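Long-range contacts in beta-galactosidase (Trichoderma reesei, PDB 3OG2), which probably hydrolyses terminal non-reducing beta-D-galactose residues from beta-D-galactosides, as a member of glycoside hydrolase family 35: residues A103-L111 / K568-L576; G711-F719 / I777-T785. All coordinates share one frame; numbering follows the deposited sequence.

Contact 1: A103-L111 / K568-L576; sequences AATKAGIYL and KQSAYGSSL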
# COMPACT_ATOMS: atom_id res chain seq x y z
N ALA A 103 -11.65 11.01 -7.33
CA ALA A 103 -11.57 11.05 -5.87
C ALA A 103 -10.42 11.95 -5.42
O ALA A 103 -10.52 12.62 -4.41
CB ALA A 103 -11.38 9.65 -5.29
N ALA A 104 -9.31 11.95 -6.15
CA ALA A 104 -8.18 12.83 -5.79
C ALA A 104 -8.63 14.28 -5.85
O ALA A 104 -8.40 15.07 -4.93
CB ALA A 104 -6.99 12.60 -6.73
N THR A 105 -9.30 14.62 -6.96
CA THR A 105 -9.82 16.02 -7.07
C THR A 105 -10.79 16.32 -5.93
O THR A 105 -10.70 17.41 -5.35
CB THR A 105 -10.49 16.21 -8.42
OG1 THR A 105 -9.50 16.07 -9.44
CG2 THR A 105 -11.18 17.58 -8.52
N LYS A 106 -11.68 15.40 -5.61
CA LYS A 106 -12.66 15.66 -4.56
C LYS A 106 -12.03 15.79 -3.17
O LYS A 106 -12.58 16.53 -2.36
CB LYS A 106 -13.70 14.50 -4.57
CG LYS A 106 -14.93 14.83 -3.72
CD LYS A 106 -16.12 13.91 -4.06
CE LYS A 106 -17.32 14.31 -3.20
NZ LYS A 106 -16.95 14.89 -1.86
N ALA A 107 -10.92 15.09 -2.96
CA ALA A 107 -10.24 15.13 -1.66
C ALA A 107 -9.27 16.28 -1.59
O ALA A 107 -8.78 16.58 -0.51
CB ALA A 107 -9.48 13.84 -1.41
N GLY A 108 -8.91 16.89 -2.71
CA GLY A 108 -7.89 17.91 -2.73
C GLY A 108 -6.49 17.32 -2.62
O GLY A 108 -5.65 17.89 -1.91
N ILE A 109 -6.22 16.26 -3.34
CA ILE A 109 -4.94 15.55 -3.38
C ILE A 109 -4.39 15.59 -4.79
O ILE A 109 -5.15 15.41 -5.76
CB ILE A 109 -5.17 14.09 -2.90
CG1 ILE A 109 -5.47 14.09 -1.40
CG2 ILE A 109 -4.05 13.11 -3.31
CD1 ILE A 109 -4.27 14.43 -0.55
N TYR A 110 -3.09 15.85 -4.91
CA TYR A 110 -2.40 15.76 -6.20
C TYR A 110 -1.81 14.35 -6.35
O TYR A 110 -1.73 13.60 -5.37
CB TYR A 110 -1.32 16.83 -6.30
CG TYR A 110 -1.87 18.22 -6.38
CD1 TYR A 110 -2.65 18.58 -7.49
CD2 TYR A 110 -1.61 19.18 -5.42
CE1 TYR A 110 -3.19 19.88 -7.63
CE2 TYR A 110 -2.12 20.46 -5.56
CZ TYR A 110 -2.88 20.79 -6.64
OH TYR A 110 -3.42 22.09 -6.74
N LEU A 111 -1.41 14.00 -7.58
CA LEU A 111 -0.94 12.65 -7.84
C LEU A 111 0.40 12.61 -8.56
O LEU A 111 0.66 13.41 -9.50
CB LEU A 111 -1.95 11.90 -8.73
CG LEU A 111 -3.34 11.65 -8.09
CD1 LEU A 111 -4.27 11.03 -9.14
CD2 LEU A 111 -3.27 10.83 -6.84
N LYS A 568 -14.04 23.74 -9.45
CA LYS A 568 -13.61 22.39 -9.59
C LYS A 568 -12.49 22.08 -8.59
O LYS A 568 -12.45 20.93 -8.11
CB LYS A 568 -13.07 22.06 -11.00
CG LYS A 568 -12.67 20.58 -11.13
CD LYS A 568 -12.22 20.13 -12.49
CE LYS A 568 -11.69 18.69 -12.44
NZ LYS A 568 -11.27 18.21 -13.76
N GLN A 569 -11.60 23.01 -8.32
CA GLN A 569 -10.48 22.70 -7.45
C GLN A 569 -10.77 23.11 -6.02
O GLN A 569 -9.83 23.30 -5.22
CB GLN A 569 -9.19 23.39 -7.94
CG GLN A 569 -8.95 23.27 -9.45
CD GLN A 569 -8.86 21.83 -9.90
OE1 GLN A 569 -8.40 20.94 -9.18
NE2 GLN A 569 -9.27 21.52 -11.11
N SER A 570 -12.02 23.22 -5.62
CA SER A 570 -12.36 23.77 -4.30
C SER A 570 -11.70 22.97 -3.17
O SER A 570 -11.32 23.57 -2.14
CB SER A 570 -13.88 23.77 -4.08
OG SER A 570 -14.40 22.48 -4.19
N ALA A 571 -11.54 21.66 -3.29
CA ALA A 571 -11.03 20.87 -2.20
C ALA A 571 -9.55 21.15 -1.94
O ALA A 571 -9.05 20.75 -0.86
CB ALA A 571 -11.18 19.39 -2.46
N TYR A 572 -8.85 21.80 -2.86
CA TYR A 572 -7.43 22.11 -2.62
C TYR A 572 -7.33 23.36 -1.77
O TYR A 572 -6.18 23.76 -1.44
CB TYR A 572 -6.70 22.28 -3.96
CG TYR A 572 -6.67 21.00 -4.77
CD1 TYR A 572 -7.68 20.66 -5.68
CD2 TYR A 572 -5.58 20.11 -4.61
CE1 TYR A 572 -7.62 19.48 -6.38
CE2 TYR A 572 -5.50 18.92 -5.31
CZ TYR A 572 -6.54 18.61 -6.21
OH TYR A 572 -6.48 17.44 -6.93
N GLY A 573 -8.46 23.96 -1.34
CA GLY A 573 -8.39 25.00 -0.35
C GLY A 573 -7.75 26.28 -0.83
O GLY A 573 -7.66 26.55 -2.04
N SER A 574 -7.28 27.08 0.13
CA SER A 574 -6.79 28.42 -0.24
C SER A 574 -5.35 28.40 -0.75
O SER A 574 -4.95 29.32 -1.47
CB SER A 574 -6.90 29.39 0.92
OG SER A 574 -6.07 28.91 1.99
N SER A 575 -4.62 27.38 -0.37
CA SER A 575 -3.18 27.26 -0.72
C SER A 575 -2.76 25.86 -0.27
O SER A 575 -3.50 25.21 0.48
CB SER A 575 -2.34 28.35 -0.05
OG SER A 575 -2.49 28.32 1.35
N LEU A 576 -1.58 25.38 -0.68
CA LEU A 576 -1.10 24.09 -0.19
C LEU A 576 -0.40 24.22 1.17
O LEU A 576 -0.59 23.32 2.01
CB LEU A 576 -0.05 23.49 -1.17
CG LEU A 576 -0.67 23.02 -2.50
CD1 LEU A 576 0.38 22.77 -3.55
CD2 LEU A 576 -1.48 21.77 -2.19
O HOH W 1 -7.69 18.04 -9.52
O HOH W 2 -11.79 19.96 -5.64

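Contact 2: G711-F719 / I777-T785; sequences GTLLFRGRF and ILTVVVDST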
# COMPACT_ATOMS: atom_id res chain seq x y z
N GLY A 711 -2.81 -18.32 -12.03
CA GLY A 711 -3.40 -19.38 -11.23
C GLY A 711 -2.97 -20.77 -11.63
O GLY A 711 -1.90 -21.03 -12.23
N THR A 712 -3.83 -21.74 -11.24
CA THR A 712 -3.42 -23.12 -11.31
C THR A 712 -3.46 -23.63 -12.75
O THR A 712 -4.37 -23.35 -13.52
CB THR A 712 -4.42 -23.96 -10.45
OG1 THR A 712 -4.58 -23.36 -9.18
CG2 THR A 712 -3.95 -25.41 -10.28
N LEU A 713 -2.45 -24.43 -13.12
CA LEU A 713 -2.38 -25.09 -14.41
C LEU A 713 -2.61 -26.59 -14.27
O LEU A 713 -2.29 -27.19 -13.23
CB LEU A 713 -0.96 -24.90 -14.98
CG LEU A 713 -0.50 -23.45 -15.17
CD1 LEU A 713 0.94 -23.46 -15.72
CD2 LEU A 713 -1.46 -22.69 -16.08
N LEU A 714 -3.14 -27.20 -15.33
CA LEU A 714 -3.27 -28.65 -15.39
C LEU A 714 -2.66 -29.17 -16.68
O LEU A 714 -2.78 -28.53 -17.72
CB LEU A 714 -4.70 -29.15 -15.28
CG LEU A 714 -5.37 -29.00 -13.91
CD1 LEU A 714 -5.96 -27.62 -13.75
CD2 LEU A 714 -6.45 -30.08 -13.74
N PHE A 715 -2.05 -30.33 -16.58
CA PHE A 715 -1.45 -31.00 -17.72
C PHE A 715 -1.98 -32.43 -17.78
O PHE A 715 -2.14 -33.06 -16.73
CB PHE A 715 0.07 -31.09 -17.61
CG PHE A 715 0.70 -29.71 -17.53
CD1 PHE A 715 0.78 -29.01 -16.31
CD2 PHE A 715 1.18 -29.12 -18.67
CE1 PHE A 715 1.28 -27.71 -16.31
CE2 PHE A 715 1.74 -27.84 -18.71
CZ PHE A 715 1.76 -27.17 -17.51
N ARG A 716 -2.21 -32.93 -18.98
CA ARG A 716 -2.65 -34.33 -19.14
C ARG A 716 -1.70 -34.99 -20.13
O ARG A 716 -1.58 -34.52 -21.27
CB ARG A 716 -4.10 -34.41 -19.64
CG ARG A 716 -5.02 -34.00 -18.50
CD ARG A 716 -6.44 -33.96 -18.91
NE ARG A 716 -7.04 -35.16 -19.46
CZ ARG A 716 -7.52 -36.16 -18.73
NH1 ARG A 716 -7.35 -36.13 -17.40
NH2 ARG A 716 -8.15 -37.20 -19.26
N GLY A 717 -0.99 -35.99 -19.64
CA GLY A 717 -0.01 -36.67 -20.46
C GLY A 717 -0.41 -38.11 -20.77
O GLY A 717 -0.58 -38.92 -19.83
N ARG A 718 -0.56 -38.43 -22.05
CA ARG A 718 -0.92 -39.78 -22.47
C ARG A 718 0.33 -40.60 -22.79
O ARG A 718 1.23 -40.10 -23.52
CB ARG A 718 -1.74 -39.71 -23.75
CG ARG A 718 -3.20 -39.39 -23.53
CD ARG A 718 -3.86 -39.02 -24.84
NE ARG A 718 -5.32 -38.92 -24.79
CZ ARG A 718 -6.00 -37.93 -24.25
NH1 ARG A 718 -5.37 -36.90 -23.66
NH2 ARG A 718 -7.34 -37.96 -24.29
N PHE A 719 0.37 -41.83 -22.33
CA PHE A 719 1.43 -42.73 -22.75
C PHE A 719 0.88 -44.15 -22.88
O PHE A 719 -0.18 -44.46 -22.28
CB PHE A 719 2.62 -42.73 -21.77
CG PHE A 719 2.35 -43.32 -20.39
CD1 PHE A 719 1.92 -42.48 -19.34
CD2 PHE A 719 2.55 -44.68 -20.14
CE1 PHE A 719 1.71 -43.06 -18.08
CE2 PHE A 719 2.31 -45.25 -18.91
CZ PHE A 719 1.91 -44.42 -17.85
N ILE A 777 -3.32 -42.04 -18.65
CA ILE A 777 -3.26 -40.57 -18.68
C ILE A 777 -2.79 -40.05 -17.32
O ILE A 777 -3.45 -40.32 -16.31
CB ILE A 777 -4.63 -39.92 -19.04
CG1 ILE A 777 -5.11 -40.44 -20.38
CG2 ILE A 777 -4.48 -38.42 -19.03
CD1 ILE A 777 -6.48 -39.88 -20.80
N LEU A 778 -1.69 -39.33 -17.33
CA LEU A 778 -1.24 -38.62 -16.13
C LEU A 778 -1.93 -37.29 -16.06
O LEU A 778 -1.95 -36.54 -17.02
CB LEU A 778 0.28 -38.42 -16.24
CG LEU A 778 1.09 -39.67 -16.04
CD1 LEU A 778 2.50 -39.47 -16.61
CD2 LEU A 778 1.19 -40.04 -14.55
N THR A 779 -2.52 -36.97 -14.92
CA THR A 779 -3.04 -35.62 -14.70
C THR A 779 -2.14 -34.97 -13.66
O THR A 779 -1.96 -35.51 -12.58
CB THR A 779 -4.52 -35.61 -14.22
OG1 THR A 779 -5.36 -36.14 -15.24
CG2 THR A 779 -4.98 -34.19 -13.96
N VAL A 780 -1.55 -33.83 -14.05
CA VAL A 780 -0.59 -33.14 -13.19
C VAL A 780 -1.17 -31.76 -12.91
O VAL A 780 -1.44 -31.01 -13.86
CB VAL A 780 0.77 -33.00 -13.90
CG1 VAL A 780 1.77 -32.25 -13.00
CG2 VAL A 780 1.26 -34.37 -14.29
N VAL A 781 -1.42 -31.39 -11.67
CA VAL A 781 -1.92 -30.09 -11.29
C VAL A 781 -0.73 -29.32 -10.75
O VAL A 781 -0.01 -29.84 -9.88
CB VAL A 781 -3.01 -30.22 -10.21
CG1 VAL A 781 -3.57 -28.82 -9.86
CG2 VAL A 781 -4.12 -31.15 -10.69
N VAL A 782 -0.49 -28.11 -11.24
CA VAL A 782 0.65 -27.32 -10.82
C VAL A 782 0.11 -25.93 -10.44
O VAL A 782 -0.37 -25.21 -11.31
CB VAL A 782 1.72 -27.15 -11.93
CG1 VAL A 782 2.89 -26.34 -11.39
CG2 VAL A 782 2.17 -28.53 -12.43
N ASP A 783 0.14 -25.61 -9.15
CA ASP A 783 -0.31 -24.26 -8.81
C ASP A 783 0.73 -23.23 -9.24
O ASP A 783 1.92 -23.55 -9.32
CB ASP A 783 -0.44 -24.05 -7.30
CG ASP A 783 -1.40 -22.88 -7.03
OD1 ASP A 783 -2.28 -22.57 -7.88
OD2 ASP A 783 -1.23 -22.22 -5.97
N SER A 784 0.33 -22.00 -9.45
CA SER A 784 1.25 -20.89 -9.63
C SER A 784 0.93 -19.82 -8.60
O SER A 784 -0.26 -19.45 -8.48
CB SER A 784 1.15 -20.25 -11.02
OG SER A 784 2.01 -19.09 -11.04
N THR A 785 1.95 -19.33 -7.91
CA THR A 785 1.70 -18.23 -6.96
C THR A 785 2.01 -16.90 -7.63
O THR A 785 2.11 -15.87 -6.95
CB THR A 785 2.52 -18.44 -5.68
OG1 THR A 785 3.86 -18.70 -6.11
CG2 THR A 785 1.95 -19.63 -4.90
O HOH W 3 -0.93 -16.81 -10.41

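Contact 1: A103-L111 / K568-L576
The Tyr-572 ring lies over one face of the Tyr-110 ring, with Tyr-572 CE2 above its centre. The pair forms an offset stack, with centroids 4.3 Å apart and planes at 26°. Leu-576 CD2 meets the edge of Tyr-110, 3.7 Å from Tyr-110 CE2. On one face of the Tyr-572 ring sits Gly-108 CA, a CH-pi contact only 9° off the ring normal and 3.6 Å from the centroid. The hydroxyl of Tyr-572 donates to Ile-109 O at 2.7 Å, from well above the carbonyl plane. CG of Tyr-572 stands anti to its carbonyl carbon (chi1 -64°), which carries the ring across Gly-108. This glycine closes helix 98-107 in a Schellman motif, at the turn into strand 110-116 of the TIM barrel. Gly-108 CA faces Ala-571 O in a CA-H...O contact of 3.6 Å. Ala-571 CB packs on the helix end, 3.2 Å from Lys-106 O. Two waters link the segments. One binds Thr-105 OG1 and donates to Gln-569 OE1 and Tyr-572 OH. The other donates to Thr-105 O and Lys-568 O and accepts from Ala-571 N. Lys-568 NZ and Gln-569 NE2 both bond to Gly-169 O.

Contact 2: G711-F719 / I777-T785
Arg-716 and Ile-777 cross at a slant, with Ile-777 CG2 over the centre of one guanidinium face, 3.8 Å above the plane. The arginine chain bends at chi3 (57°), folding the guanidinium over the isoleucine. Arg-718 lies alongside, a face of its guanidinium covered by Ile-777 CD1. Asp-677 OD2 makes salt bridges to Arg-716 NE and Arg-718 NH1, and Arg-716 NH1 bonds to Glu-670 O. With an alanine for Arg-716, Ile-777 CG2 would probably lose the flat group packed on it, and Asp-677 would keep Arg-718 but lose this partner. Leu-714 and Val-781 share that face with Arg-716 and Ile-777, side by side. On the other, where Val-780 and Val-782 touch strand 726-733, the Phe-715 ring crosses Val-782 at a slant, Phe-715 CE1 4.1 Å from Val-782 CG2. The strands, antiparallel at 162° in a five-stranded sheet of an all-beta domain, share six backbone hydrogen bonds. Thr-712 CG2 presses on Val-781 CG1 at 3.5 Å. Thr-712 OG1 donates to Asp-783 OD1 at 2.8 Å, on the anti side, 30° out of the carboxylate plane. Asp-783 OD2 also bridges Arg-918 and Lys-930. A hydroxyl and two cations would thus favour the charged form of this buried carboxylate.

Overall arrangement
Contact 1 and contact 2 lie on opposite sides of the chain's centre and do not touch. Their centres are 51 Å apart, and their nearest atoms about 27 Å. They follow each other along the chain. Contact 1 ties the TIM barrel to a loop of the later domain 3 region, with 456 residues between. Contact 2 is local to one all-beta domain. Neither reaches the galactose site. Contact 1 meets the start of strand 110-116, whereas Ile-119, Asn-120, Ala-121 and Glu-122, which bind galactose in another structure of this enzyme, follow that strand's far end. In contact 2, the side chain of Val-782 is about 12 Å from a bound N-acetylglucosamine.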